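Local coordinates for protein SusD homolog (Bacteroides thetaiotaomicron, PDB 3SGH) that probably binds glycans at the cell surface, as a SusD-like outer-membrane lipoprotein thought to work with a partner transporter in glycan uptake, at residues 114-117 against 118-121; 191-194 against 195-199; 476-480 against 481-485; 486-489 against 490-494. All blocks are in the same frame, centred on the assembly; numbering follows the deposited sequence. Where two conformers were deposited one is given.

Contact 1: 114-117 against 118-121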
ATOM      1  N   GLN A 114       4.297  -0.987  10.217  1.00 14.50           N
ATOM      2  CA  GLN A 114       2.851  -1.029   9.965  1.00 15.70           C
ATOM      3  C   GLN A 114       2.570  -1.792   8.675  1.00 14.80           C
ATOM      4  O   GLN A 114       1.600  -2.519   8.594  1.00 16.07           O
ATOM      5  CB  GLN A 114       2.208   0.357   9.967  1.00 16.13           C
ATOM      6  CG  GLN A 114       2.634   1.361   8.918  1.00 16.73           C
ATOM      7  CD  GLN A 114       2.023   1.137   7.531  1.00 17.30           C
ATOM      8  OE1 GLN A 114       0.885   0.725   7.422  1.00 21.90           O
ATOM      9  NE2 GLN A 114       2.806   1.410   6.476  1.00 15.54           N
ATOM     10  N   LEU A 115       3.465  -1.648   7.691  1.00 15.06           N
ATOM     11  CA  LEU A 115       3.411  -2.462   6.498  1.00 14.69           C
ATOM     12  C   LEU A 115       3.590  -3.942   6.820  1.00 14.82           C
ATOM     13  O   LEU A 115       2.803  -4.770   6.372  1.00 15.90           O
ATOM     14  CB  LEU A 115       4.442  -2.026   5.466  1.00 15.58           C
ATOM     15  CG  LEU A 115       4.541  -2.832   4.165  1.00 16.45           C
ATOM     16  CD1 LEU A 115       3.200  -2.988   3.511  1.00 16.72           C
ATOM     17  CD2 LEU A 115       5.587  -2.169   3.232  1.00 18.22           C
ATOM     18  N   LEU A 116       4.583  -4.279   7.640  1.00 14.66           N
ATOM     19  CA  LEU A 116       4.854  -5.691   7.903  1.00 14.92           C
ATOM     20  C   LEU A 116       3.699  -6.284   8.729  1.00 14.36           C
ATOM     21  O   LEU A 116       3.275  -7.421   8.501  1.00 15.73           O
ATOM     22  CB  LEU A 116       6.228  -5.860   8.574  1.00 15.54           C
ATOM     23  CG  LEU A 116       6.699  -7.312   8.750  1.00 16.73           C
ATOM     24  CD1 LEU A 116       6.692  -8.073   7.389  1.00 15.28           C
ATOM     25  CD2 LEU A 116       8.099  -7.391   9.470  1.00 16.48           C
ATOM     26  N   ALA A 117       3.168  -5.519   9.684  1.00 15.23           N
ATOM     27  CA  ALA A 117       2.000  -5.968  10.476  1.00 15.74           C
ATOM     28  C   ALA A 117       0.777  -6.187   9.584  1.00 15.49           C
ATOM     29  O   ALA A 117       0.025  -7.152   9.802  1.00 16.50           O
ATOM     30  CB  ALA A 117       1.638  -4.969  11.606  1.00 16.96           C
ATOM     31  N   SER A 118       0.603  -5.327   8.589  1.00 15.09           N
ATOM     32  CA  SER A 118      -0.485  -5.437   7.594  1.00 14.72           C
ATOM     33  C   SER A 118      -0.302  -6.620   6.627  1.00 14.71           C
ATOM     34  O   SER A 118      -1.243  -7.017   5.945  1.00 15.30           O
ATOM     35  CB  SER A 118      -0.631  -4.134   6.838  1.00 14.71           C
ATOM     36  OG  SER A 118      -1.016  -3.095   7.741  1.00 15.34           O
ATOM     37  N   LEU A 119       0.915  -7.160   6.565  1.00 14.96           N
ATOM     38  CA  LEU A 119       1.213  -8.360   5.815  1.00 14.88           C
ATOM     39  C   LEU A 119       1.004  -9.645   6.647  1.00 15.88           C
ATOM     40  O   LEU A 119       0.284 -10.535   6.212  1.00 15.33           O
ATOM     41  CB  LEU A 119       2.663  -8.299   5.306  1.00 15.11           C
ATOM     42  CG  LEU A 119       2.921  -7.313   4.160  1.00 14.38           C
ATOM     43  CD1 LEU A 119       4.424  -7.055   3.905  1.00 12.14           C
ATOM     44  CD2 LEU A 119       2.259  -7.826   2.820  1.00 13.96           C
ATOM     45  N   GLN A 120       1.708  -9.783   7.779  1.00 14.37           N
ATOM     46  CA  GLN A 120       1.774 -11.056   8.479  1.00 15.49           C
ATOM     47  C   GLN A 120       1.052 -11.103   9.814  1.00 16.57           C
ATOM     48  O   GLN A 120       0.774 -12.176  10.318  1.00 16.43           O
ATOM     49  CB  GLN A 120       3.234 -11.495   8.701  1.00 15.33           C
ATOM     50  CG  GLN A 120       4.017 -10.692   9.668  1.00 16.00           C
ATOM     51  CD  GLN A 120       5.346 -11.355   9.960  1.00 17.40           C
ATOM     52  OE1 GLN A 120       6.125 -11.582   9.054  1.00 21.19           O
ATOM     53  NE2 GLN A 120       5.571 -11.736  11.212  1.00 16.60           N
ATOM     54  N   GLY A 121       0.731  -9.947  10.372  1.00 16.31           N
ATOM     55  CA  GLY A 121       0.062  -9.891  11.665  1.00 16.25           C
ATOM     56  C   GLY A 121       1.043  -9.678  12.804  1.00 17.09           C
ATOM     57  O   GLY A 121       1.796  -8.689  12.787  1.00 17.97           O
TER
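The C-terminal end of helix 100-120 holds this local contact, where Ser118 folds back onto Gln114 one turn earlier. Ser118 OG gives its proton to Gln114 O at 2.8 Å. Ser118 N bonds the same oxygen at 3.0 Å. The two donors reach it from opposite faces of the carbonyl plane, so two bonds grip one buried oxygen. With OG anti to the carbonyl carbon (chi1 -63°), the hydroxyl lies beside its own backbone N and can turn back along the helix. The protein is an alpha-alpha superhelix, and the last turn of this helix packs against helices 75-84, 140-162 and 181-198. Ser118 OG is also bonded by Arg198 of the last of these. Without the hydroxyl, as with an alanine at this position, Gln114 O would probably keep just the backbone bond from this turn and Arg198 would lose a partner. Toward the end the bonding becomes uneven. Across these segments, Leu119 N makes two weak bonds, to Leu115 O and Leu116 O. Gln120 N makes a straight bond to Leu116 O at 2.9 Å, with 168° at the hydrogen. Gly121 N then reaches Ala117 O at 2.9 Å. Gly121 leaves the helix with positive phi, where a side chain would jam against the preceding carbonyl. On the apolar side, Leu119 CD1 lies 4.2 Å from Leu115 CG and 4.3 Å from Leu116 CD1.

Contact 2: 191-194 against 195-199; sequences LKLR and MAIRI
Leu191 and Met195, a selenomethionine, meet one turn apart on a buried stretch near the C-terminal end of helix 181-198, in a protein with an alpha-alpha superhelix fold. The backbone bonds are regular i to i+4 helix bonds. Met195 N reaches Leu191 O at 2.9 Å, and Ile197 N reaches Leu193 O at 2.9 Å. Ala196 N to Lys192 O and Arg198 N to Arg194 O continue the series.

The apolar contacts lie on two flanks. Leu191 CG touches Met195 SE at 3.9 Å, and the two side chains cross at a slant. Met195 CG is anti to the carbonyl carbon (chi1 -62°), which lays the chain back over Leu191 O. Leu193 CD1 approaches Ile197 CG1 more loosely, at 4.4 Å. This pair faces Leu325 of helix 319-331, while Met195 packs on Phe148 of helix 140-162.

The charged side chains form a third group. Arg194 and Arg198 extend alongside one another in a common direction, with guanidinium planes 14° apart. Each has its own partners. Arg194 NE forms a salt bridge with Glu321, and its NH1 bonds Tyr111. Arg198 NH1 bonds Ser118. The extended Lys192 chain puts NZ in salt bridges with Asp152 and Glu213. Between the arginines the side chains come within 4.2 Å, from Arg194 CD to Arg198 NH2.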
ATOM      1  N   LEU A 191      -0.387   9.393   8.115  1.00 14.64           N
ATOM      2  CA  LEU A 191      -0.095   7.980   8.445  1.00 14.59           C
ATOM      3  C   LEU A 191      -0.891   7.525   9.637  1.00 14.63           C
ATOM      4  O   LEU A 191      -1.485   6.415   9.636  1.00 15.66           O
ATOM      5  CB  LEU A 191       1.378   7.805   8.795  1.00 15.27           C
ATOM      6  CG  LEU A 191       1.851   6.393   9.169  1.00 14.71           C
ATOM      7  CD1 LEU A 191       1.572   5.350   8.065  1.00 13.33           C
ATOM      8  CD2 LEU A 191       3.349   6.411   9.563  1.00 13.13           C
ATOM      9  N   LYS A 192      -0.952   8.389  10.635  1.00 13.79           N
ATOM     10  CA  LYS A 192      -1.765   8.124  11.823  1.00 13.90           C
ATOM     11  C   LYS A 192      -3.213   7.887  11.396  1.00 14.17           C
ATOM     12  O   LYS A 192      -3.843   6.941  11.829  1.00 13.85           O
ATOM     13  CB  LYS A 192      -1.669   9.252  12.831  1.00 13.08           C
ATOM     14  CG  LYS A 192      -2.467   9.020  14.121  1.00 15.84           C
ATOM     15  CD  LYS A 192      -2.100  10.137  15.134  1.00 15.56           C
ATOM     16  CE  LYS A 192      -2.903  10.034  16.407  1.00 16.04           C
ATOM     17  NZ  LYS A 192      -2.488  11.011  17.457  1.00 14.74           N
ATOM     18  N   LEU A 193      -3.722   8.715  10.492  1.00 13.58           N
ATOM     19  CA  LEU A 193      -5.100   8.537   9.997  1.00 14.33           C
ATOM     20  C   LEU A 193      -5.279   7.253   9.164  1.00 13.91           C
ATOM     21  O   LEU A 193      -6.293   6.536   9.343  1.00 15.35           O
ATOM     22  CB  LEU A 193      -5.544   9.761   9.209  1.00 15.18           C
ATOM     23  CG  LEU A 193      -6.954   9.772   8.665  1.00 13.36           C
ATOM     24  CD1 LEU A 193      -7.950   9.601   9.817  1.00 13.77           C
ATOM     25  CD2 LEU A 193      -7.206  11.099   7.919  1.00 15.40           C
ATOM     26  N   ARG A 194      -4.305   6.938   8.314  1.00 14.72           N
ATOM     27  CA  ARG A 194      -4.311   5.646   7.551  1.00 14.38           C
ATOM     28  C   ARG A 194      -4.413   4.452   8.489  1.00 13.79           C
ATOM     29  O   ARG A 194      -5.263   3.539   8.317  1.00 14.35           O
ATOM     30  CB  ARG A 194      -3.057   5.489   6.719  1.00 14.64           C
ATOM     31  CG  ARG A 194      -3.002   4.150   5.980  1.00 16.88           C
ATOM     32  CD  ARG A 194      -1.599   3.889   5.412  1.00 18.13           C
ATOM     33  NE  ARG A 194      -1.289   4.728   4.268  1.00 17.20           N
ATOM     34  CZ  ARG A 194      -0.113   4.687   3.611  1.00 18.99           C
ATOM     35  NH1 ARG A 194       0.866   3.872   4.016  1.00 18.73           N
ATOM     36  NH2 ARG A 194       0.107   5.478   2.597  1.00 19.56           N
HETATM   37  N   MSE A 195      -3.563   4.464   9.521  1.00 13.71           N
HETATM   38  CA  MSE A 195      -3.547   3.402  10.523  1.00 15.24           C
HETATM   39  C   MSE A 195      -4.872   3.281  11.279  1.00 15.25           C
HETATM   40  O   MSE A 195      -5.404   2.150  11.478  1.00 14.29           O
HETATM   41  CB  MSE A 195      -2.336   3.597  11.471  1.00 15.01           C
HETATM   42  CG  MSE A 195      -1.046   3.517  10.701  1.00 17.11           C
HETATM   43 SE   MSE A 195       0.468   3.948  11.863  0.75 15.29          SE
HETATM   44  CE  MSE A 195       0.059   2.757  13.299  1.00 18.93           C
ATOM     45  N   ALA A 196      -5.423   4.431  11.673  1.00 14.95           N
ATOM     46  CA  ALA A 196      -6.681   4.502  12.402  1.00 14.55           C
ATOM     47  C   ALA A 196      -7.812   3.884  11.568  1.00 14.43           C
ATOM     48  O   ALA A 196      -8.575   3.060  12.053  1.00 14.46           O
ATOM     49  CB  ALA A 196      -7.030   5.960  12.764  1.00 14.73           C
ATOM     50  N   ILE A 197      -7.912   4.279  10.302  1.00 14.30           N
ATOM     51  CA  ILE A 197      -8.925   3.706   9.391  1.00 15.03           C
ATOM     52  C   ILE A 197      -8.701   2.193   9.255  1.00 15.26           C
ATOM     53  O   ILE A 197      -9.646   1.412   9.304  1.00 16.17           O
ATOM     54  CB  ILE A 197      -8.912   4.418   7.997  1.00 14.82           C
ATOM     55  CG1 ILE A 197      -9.583   5.818   8.149  1.00 17.01           C
ATOM     56  CG2 ILE A 197      -9.603   3.519   6.891  1.00 15.43           C
ATOM     57  CD1 ILE A 197     -11.151   5.768   8.306  1.00 16.57           C
ATOM     58  N   ARG A 198      -7.442   1.773   9.189  1.00 15.18           N
ATOM     59  CA  ARG A 198      -7.171   0.347   8.957  1.00 15.72           C
ATOM     60  C   ARG A 198      -7.651  -0.540  10.084  1.00 15.01           C
ATOM     61  O   ARG A 198      -8.123  -1.676   9.823  1.00 15.33           O
ATOM     62  CB  ARG A 198      -5.712   0.106   8.698  1.00 15.80           C
ATOM     63  CG  ARG A 198      -5.487  -1.372   8.298  1.00 18.35           C
ATOM     64  CD  ARG A 198      -4.384  -1.589   7.475  1.00 20.49           C
ATOM     65  NE  ARG A 198      -4.408  -0.796   6.265  1.00 18.31           N
ATOM     66  CZ  ARG A 198      -3.300  -0.535   5.599  1.00 18.70           C
ATOM     67  NH1 ARG A 198      -2.134  -1.043   6.034  1.00 16.97           N
ATOM     68  NH2 ARG A 198      -3.340   0.219   4.493  1.00 16.81           N
ATOM     69  N   ILE A 199      -7.507  -0.045  11.328  1.00 15.05           N
ATOM     70  CA  ILE A 199      -7.984  -0.780  12.511  1.00 15.57           C
ATOM     71  C   ILE A 199      -9.410  -0.441  13.008  1.00 16.29           C
ATOM     72  O   ILE A 199      -9.835  -0.943  14.099  1.00 15.46           O
ATOM     73  CB  ILE A 199      -6.955  -0.743  13.662  1.00 16.17           C
ATOM     74  CG1 ILE A 199      -6.831   0.650  14.282  1.00 17.96           C
ATOM     75  CG2 ILE A 199      -5.572  -1.251  13.192  1.00 16.20           C
ATOM     76  CD1 ILE A 199      -6.324   0.566  15.744  1.00 19.54           C
TER

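Contact 3: 476-480 against 481-485; sequences SMLSN and GKDSN
Leu478 and Gly481 close a type I beta turn just after helix 468-477, at the surface of the protein. Gly481 N bonds Leu478 O at 3.0 Å, with 157° at the hydrogen. The donor stands well above the carbonyl plane. Gly481 has positive phi, and a side chain there would clash with Asn480 O.

The next bond comes from a side chain. Asn480 OD1 accepts from Lys482 N at 3.1 Å, again with the donor above the amide plane. Asn480 CG sits between the backbone N and the carbonyl carbon (chi1 68°), which swings the amide over the exit of the turn. Lys482 CB also lies against this oxygen, at 3.5 Å. Thr487 OG1 shares Asn480 OD1 and is bonded to Lys482 O as well. The threonine therefore ties the turn to the chain that returns past it.

On the buried side, Leu478 CD1 fits against the backbone of 482-483. It lies 3.6 Å from Asp483 CA, at the centre of an inverse gamma turn.

Farther out, the polar ends are held by other parts of the chain. Lys482 NZ forms a salt bridge with Asp447. Asp483 OD1 forms a salt bridge with Arg456 and its OD2 bonds Tyr464 OH; the arginine would probably stabilise the carboxylate's negative charge. Ser479 OG bonds the backbone O of Asp488. The same leucine methyl that lies on Asp483 also packs close to Lys482 O, with Leu478 CD1 3.3 Å away.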
ATOM      1  N   SER A 476      -0.367 -18.845  18.004  1.00 22.39           N
ATOM      2  CA  SER A 476      -1.592 -18.844  18.794  0.50 22.90           C
ATOM      3  C   SER A 476      -2.211 -17.455  18.908  1.00 22.49           C
ATOM      4  O   SER A 476      -3.383 -17.328  19.306  1.00 22.07           O
ATOM      5  CB  SER A 476      -1.375 -19.444  20.194  0.50 23.99           C
ATOM      6  OG  SER A 476      -0.660 -18.555  21.015  0.50 25.40           O
HETATM    7  N   MSE A 477      -1.449 -16.410  18.576  1.00 21.23           N
HETATM    8  CA  MSE A 477      -1.985 -15.063  18.531  1.00 20.76           C
HETATM    9  C   MSE A 477      -2.863 -14.776  17.299  1.00 20.19           C
HETATM   10  O   MSE A 477      -3.604 -13.799  17.287  1.00 19.37           O
HETATM   11  CB  MSE A 477      -0.841 -14.018  18.619  1.00 20.01           C
HETATM   12  CG  MSE A 477       0.026 -14.179  19.823  1.00 21.44           C
HETATM   13 SE   MSE A 477       1.526 -13.019  19.717  0.75 17.27          SE
HETATM   14  CE  MSE A 477       2.533 -13.755  21.187  1.00 24.96           C
ATOM     15  N   LEU A 478      -2.752 -15.601  16.251  1.00 18.75           N
ATOM     16  CA  LEU A 478      -3.487 -15.417  15.017  1.00 19.15           C
ATOM     17  C   LEU A 478      -4.938 -15.741  15.255  1.00 19.65           C
ATOM     18  O   LEU A 478      -5.260 -16.595  16.071  1.00 20.34           O
ATOM     19  CB  LEU A 478      -2.941 -16.312  13.885  1.00 18.95           C
ATOM     20  CG  LEU A 478      -1.540 -15.956  13.351  1.00 17.50           C
ATOM     21  CD1 LEU A 478      -0.922 -17.008  12.395  1.00 16.90           C
ATOM     22  CD2 LEU A 478      -1.589 -14.576  12.680  1.00 17.07           C
ATOM     23  N   SER A 479      -5.788 -15.114  14.472  1.00 19.04           N
ATOM     24  CA  SER A 479      -7.222 -15.226  14.615  1.00 20.73           C
ATOM     25  C   SER A 479      -7.711 -16.661  14.756  1.00 21.41           C
ATOM     26  O   SER A 479      -8.514 -16.944  15.630  1.00 22.20           O
ATOM     27  CB  SER A 479      -7.928 -14.565  13.427  1.00 19.87           C
ATOM     28  OG  SER A 479      -7.569 -15.131  12.195  1.00 18.27           O
ATOM     29  N   ASN A 480      -7.249 -17.557  13.882  1.00 21.25           N
ATOM     30  CA  ASN A 480      -7.650 -18.969  13.971  1.00 22.43           C
ATOM     31  C   ASN A 480      -6.547 -19.914  14.422  1.00 22.16           C
ATOM     32  O   ASN A 480      -6.661 -21.148  14.250  1.00 22.86           O
ATOM     33  CB  ASN A 480      -8.186 -19.422  12.621  1.00 22.63           C
ATOM     34  CG  ASN A 480      -7.104 -19.487  11.531  1.00 23.91           C
ATOM     35  OD1 ASN A 480      -5.920 -19.193  11.772  1.00 21.58           O
ATOM     36  ND2 ASN A 480      -7.522 -19.873  10.330  1.00 23.93           N
ATOM     37  N   GLY A 481      -5.488 -19.369  15.004  1.00 21.26           N
ATOM     38  CA  GLY A 481      -4.399 -20.217  15.512  1.00 22.02           C
ATOM     39  C   GLY A 481      -3.567 -21.006  14.496  1.00 21.05           C
ATOM     40  O   GLY A 481      -2.875 -21.965  14.847  1.00 21.50           O
ATOM     41  N   LYS A 482      -3.597 -20.600  13.231  1.00 19.96           N
ATOM     42  CA  LYS A 482      -2.898 -21.299  12.169  1.00 20.49           C
ATOM     43  C   LYS A 482      -2.077 -20.326  11.337  1.00 19.24           C
ATOM     44  O   LYS A 482      -2.616 -19.327  10.847  1.00 18.53           O
ATOM     45  CB  LYS A 482      -3.917 -21.979  11.259  1.00 21.63           C
ATOM     46  CG  LYS A 482      -3.335 -23.143  10.514  1.00 28.31           C
ATOM     47  CD  LYS A 482      -4.234 -23.706   9.394  1.00 33.18           C
ATOM     48  CE  LYS A 482      -3.425 -24.691   8.541  1.00 36.04           C
ATOM     49  NZ  LYS A 482      -4.280 -25.159   7.425  1.00 36.03           N
ATOM     50  N   ASP A 483      -0.803 -20.632  11.120  1.00 18.34           N
ATOM     51  CA  ASP A 483       0.067 -19.776  10.301  1.00 17.90           C
ATOM     52  C   ASP A 483      -0.127 -20.140   8.822  1.00 17.98           C
ATOM     53  O   ASP A 483       0.673 -20.854   8.223  1.00 19.26           O
ATOM     54  CB  ASP A 483       1.536 -19.951  10.742  1.00 18.59           C
ATOM     55  CG  ASP A 483       2.517 -19.041   9.981  1.00 18.25           C
ATOM     56  OD1 ASP A 483       2.083 -17.994   9.432  1.00 17.69           O
ATOM     57  OD2 ASP A 483       3.747 -19.394   9.948  1.00 15.99           O
ATOM     58  N   SER A 484      -1.217 -19.639   8.263  1.00 17.21           N
ATOM     59  CA  SER A 484      -1.681 -19.909   6.925  1.00 17.16           C
ATOM     60  C   SER A 484      -1.819 -18.648   6.089  1.00 16.09           C
ATOM     61  O   SER A 484      -2.167 -17.578   6.632  1.00 14.95           O
ATOM     62  CB  SER A 484      -3.088 -20.535   7.030  1.00 18.43           C
ATOM     63  OG  SER A 484      -3.686 -20.712   5.777  1.00 19.14           O
ATOM     64  N   ASN A 485      -1.650 -18.802   4.775  1.00 15.78           N
ATOM     65  CA  ASN A 485      -1.975 -17.729   3.814  1.00 14.86           C
ATOM     66  C   ASN A 485      -3.446 -17.297   3.894  1.00 14.40           C
ATOM     67  O   ASN A 485      -3.802 -16.188   3.508  1.00 15.52           O
ATOM     68  CB  ASN A 485      -1.736 -18.198   2.369  1.00 14.93           C
ATOM     69  CG  ASN A 485      -0.273 -18.397   2.024  1.00 13.89           C
ATOM     70  OD1 ASN A 485       0.633 -18.224   2.876  1.00 17.58           O
ATOM     71  ND2 ASN A 485      -0.024 -18.796   0.776  1.00 15.34           N
TER

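Contact 4: 486-489 against 490-494; sequences GTDL and WWAMK
This is a local turn contact in the C-terminal loop after helix 468-477, where Leu489 starts a type I beta turn that ends at Ala492. Ala492 N bonds Leu489 O at 3.0 Å, from above the carbonyl plane. Lys494 NZ reaches the same oxygen at 3.1 Å from the opposite face. The lysine chain bends at chi2 and chi4, which curls the amine back over the turn. There NZ also bonds Ala492 O at 2.8 Å, in the carbonyl plane, and more weakly Trp490 O. It has a salt bridge to the terminal carboxylate of Tyr499 too. A methionine in its place would probably leave the turn carbonyls without their shared donor and the C-terminal carboxylate without this charge partner.

Lys494 CD passes Asp488 CB at 3.5 Å, the two side chains running antiparallel as they pass. Their charged ends do not meet. Asp488 instead forms salt bridges with Arg455 through OD1 and Arg452 through OD2.

The other side of the turn is apolar. Trp491 CG lies between the backbone N and the carbonyl carbon (chi1 52°), and the indole runs alongside Leu489. Trp144 of helix 140-162 meets the ring nearly perpendicularly. Leu489 CB makes a CH-pi contact over a face of the five-membered ring, 4.3 Å from its centroid. Farther along, Leu489 CD1 touches Trp491 CZ2 at 3.9 Å.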
ATOM      1  N   GLY A 486      -4.314 -18.197   4.341  1.00 15.02           N
ATOM      2  CA  GLY A 486      -5.753 -17.934   4.354  1.00 16.14           C
ATOM      3  C   GLY A 486      -6.335 -17.457   5.695  1.00 16.45           C
ATOM      4  O   GLY A 486      -7.556 -17.222   5.804  1.00 17.77           O
ATOM      5  N   THR A 487      -5.471 -17.326   6.703  1.00 15.83           N
ATOM      6  CA  THR A 487      -5.812 -16.811   8.012  1.00 16.38           C
ATOM      7  C   THR A 487      -5.926 -15.298   8.005  1.00 15.88           C
ATOM      8  O   THR A 487      -5.062 -14.624   7.510  1.00 16.50           O
ATOM      9  CB  THR A 487      -4.792 -17.259   9.080  1.00 16.52           C
ATOM     10  OG1 THR A 487      -4.927 -18.680   9.266  1.00 17.43           O
ATOM     11  CG2 THR A 487      -5.031 -16.626  10.442  1.00 16.64           C
ATOM     12  N   ASP A 488      -7.033 -14.810   8.567  1.00 17.32           N
ATOM     13  CA  ASP A 488      -7.289 -13.397   8.654  1.00 16.01           C
ATOM     14  C   ASP A 488      -6.487 -12.700   9.743  1.00 15.77           C
ATOM     15  O   ASP A 488      -6.293 -13.212  10.846  1.00 16.60           O
ATOM     16  CB  ASP A 488      -8.782 -13.133   8.805  1.00 16.13           C
ATOM     17  CG  ASP A 488      -9.502 -13.001   7.445  1.00 16.39           C
ATOM     18  OD1 ASP A 488      -9.059 -12.200   6.576  1.00 16.09           O
ATOM     19  OD2 ASP A 488     -10.535 -13.722   7.268  1.00 18.52           O
ATOM     20  N   LEU A 489      -6.045 -11.497   9.387  1.00 16.34           N
ATOM     21  CA  LEU A 489      -5.478 -10.563  10.338  1.00 16.05           C
ATOM     22  C   LEU A 489      -6.528  -9.935  11.277  1.00 15.56           C
ATOM     23  O   LEU A 489      -7.725  -9.933  11.006  1.00 15.36           O
ATOM     24  CB  LEU A 489      -4.696  -9.504   9.584  1.00 15.19           C
ATOM     25  CG  LEU A 489      -3.526 -10.063   8.774  1.00 16.43           C
ATOM     26  CD1 LEU A 489      -2.682  -8.948   8.171  1.00 15.78           C
ATOM     27  CD2 LEU A 489      -2.619 -10.991   9.630  1.00 15.30           C
ATOM     28  N   TRP A 490      -6.031  -9.322  12.349  1.00 16.42           N
ATOM     29  CA  TRP A 490      -6.860  -8.897  13.475  1.00 16.23           C
ATOM     30  C   TRP A 490      -7.888  -7.828  13.029  1.00 15.89           C
ATOM     31  O   TRP A 490      -9.049  -7.808  13.482  1.00 17.63           O
ATOM     32  CB  TRP A 490      -5.917  -8.351  14.543  1.00 16.94           C
ATOM     33  CG  TRP A 490      -6.512  -7.629  15.669  1.00 17.21           C
ATOM     34  CD1 TRP A 490      -7.245  -8.165  16.711  1.00 18.15           C
ATOM     35  CD2 TRP A 490      -6.323  -6.245  15.986  1.00 18.35           C
ATOM     36  NE1 TRP A 490      -7.547  -7.166  17.620  1.00 17.32           N
ATOM     37  CE2 TRP A 490      -7.008  -5.989  17.181  1.00 18.71           C
ATOM     38  CE3 TRP A 490      -5.665  -5.199  15.360  1.00 16.42           C
ATOM     39  CZ2 TRP A 490      -7.056  -4.706  17.762  1.00 21.67           C
ATOM     40  CZ3 TRP A 490      -5.719  -3.932  15.937  1.00 15.28           C
ATOM     41  CH2 TRP A 490      -6.409  -3.702  17.106  1.00 16.54           C
ATOM     42  N   TRP A 491      -7.440  -6.959  12.135  1.00 15.26           N
ATOM     43  CA  TRP A 491      -8.226  -5.846  11.626  1.00 14.88           C
ATOM     44  C   TRP A 491      -9.022  -6.190  10.372  1.00 15.67           C
ATOM     45  O   TRP A 491      -9.854  -5.384   9.954  1.00 15.85           O
ATOM     46  CB  TRP A 491      -7.331  -4.645  11.312  1.00 15.05           C
ATOM     47  CG  TRP A 491      -6.147  -4.990  10.423  1.00 13.54           C
ATOM     48  CD1 TRP A 491      -4.899  -5.303  10.829  1.00 13.10           C
ATOM     49  CD2 TRP A 491      -6.131  -5.071   8.974  1.00 15.36           C
ATOM     50  NE1 TRP A 491      -4.084  -5.570   9.732  1.00 14.86           N
ATOM     51  CE2 TRP A 491      -4.815  -5.416   8.590  1.00 14.35           C
ATOM     52  CE3 TRP A 491      -7.080  -4.841   7.977  1.00 14.35           C
ATOM     53  CZ2 TRP A 491      -4.449  -5.600   7.259  1.00 16.75           C
ATOM     54  CZ3 TRP A 491      -6.712  -4.997   6.641  1.00 15.90           C
ATOM     55  CH2 TRP A 491      -5.419  -5.390   6.294  1.00 15.36           C
ATOM     56  N   ALA A 492      -8.800  -7.371   9.789  1.00 15.20           N
ATOM     57  CA  ALA A 492      -9.460  -7.724   8.514  1.00 15.56           C
ATOM     58  C   ALA A 492     -10.869  -8.193   8.787  1.00 15.49           C
ATOM     59  O   ALA A 492     -11.154  -8.716   9.866  1.00 16.46           O
ATOM     60  CB  ALA A 492      -8.693  -8.841   7.792  1.00 14.19           C
HETATM   61  N   MSE A 493     -11.752  -8.052   7.802  1.00 16.42           N
HETATM   62  CA  MSE A 493     -13.099  -8.600   7.896  1.00 17.91           C
HETATM   63  C   MSE A 493     -13.010 -10.131   7.849  1.00 18.34           C
HETATM   64  O   MSE A 493     -12.274 -10.685   7.060  1.00 19.63           O
HETATM   65  CB  MSE A 493     -13.954  -8.106   6.727  1.00 19.78           C
HETATM   66  CG  MSE A 493     -15.352  -8.630   6.805  1.00 22.23           C
HETATM   67 SE   MSE A 493     -16.508  -7.686   5.551  0.75 26.97          SE
HETATM   68  CE  MSE A 493     -15.421  -7.601   3.972  1.00 30.20           C
ATOM     69  N   LYS A 494     -13.702 -10.793   8.761  1.00 18.33           N
ATOM     70  CA  LYS A 494     -13.661 -12.241   8.842  1.00 18.97           C
ATOM     71  C   LYS A 494     -14.718 -12.831   7.942  1.00 19.80           C
ATOM     72  O   LYS A 494     -15.555 -12.095   7.408  1.00 19.72           O
ATOM     73  CB  LYS A 494     -13.873 -12.694  10.287  1.00 18.91           C
ATOM     74  CG  LYS A 494     -12.914 -12.081  11.312  1.00 19.49           C
ATOM     75  CD  LYS A 494     -11.462 -12.206  10.923  1.00 17.48           C
ATOM     76  CE  LYS A 494     -10.543 -11.736  12.030  1.00 16.49           C
ATOM     77  NZ  LYS A 494     -10.549 -10.216  12.148  1.00 19.30           N
TER

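The four contacts follow one another along the chain, and none nests in or crosses another. Contact 1 ends helix 100-120, and contact 2 lies at the end of helix 181-198. Ser118 OG and Arg198 NH1 join these two helices at 2.9 Å. After a long run of chain, contact 3 turns the chain out of helix 468-477. Contact 4 turns it again near the C terminus. Ser479 OG and Asp488 O, 2.7 Å apart, hold the two turns together. The C-terminal loop then packs back on both helices. Leu489 lies on the end of helix 100-120. Trp490 touches Ile199, and Trp491 touches both Arg198 and Ile199.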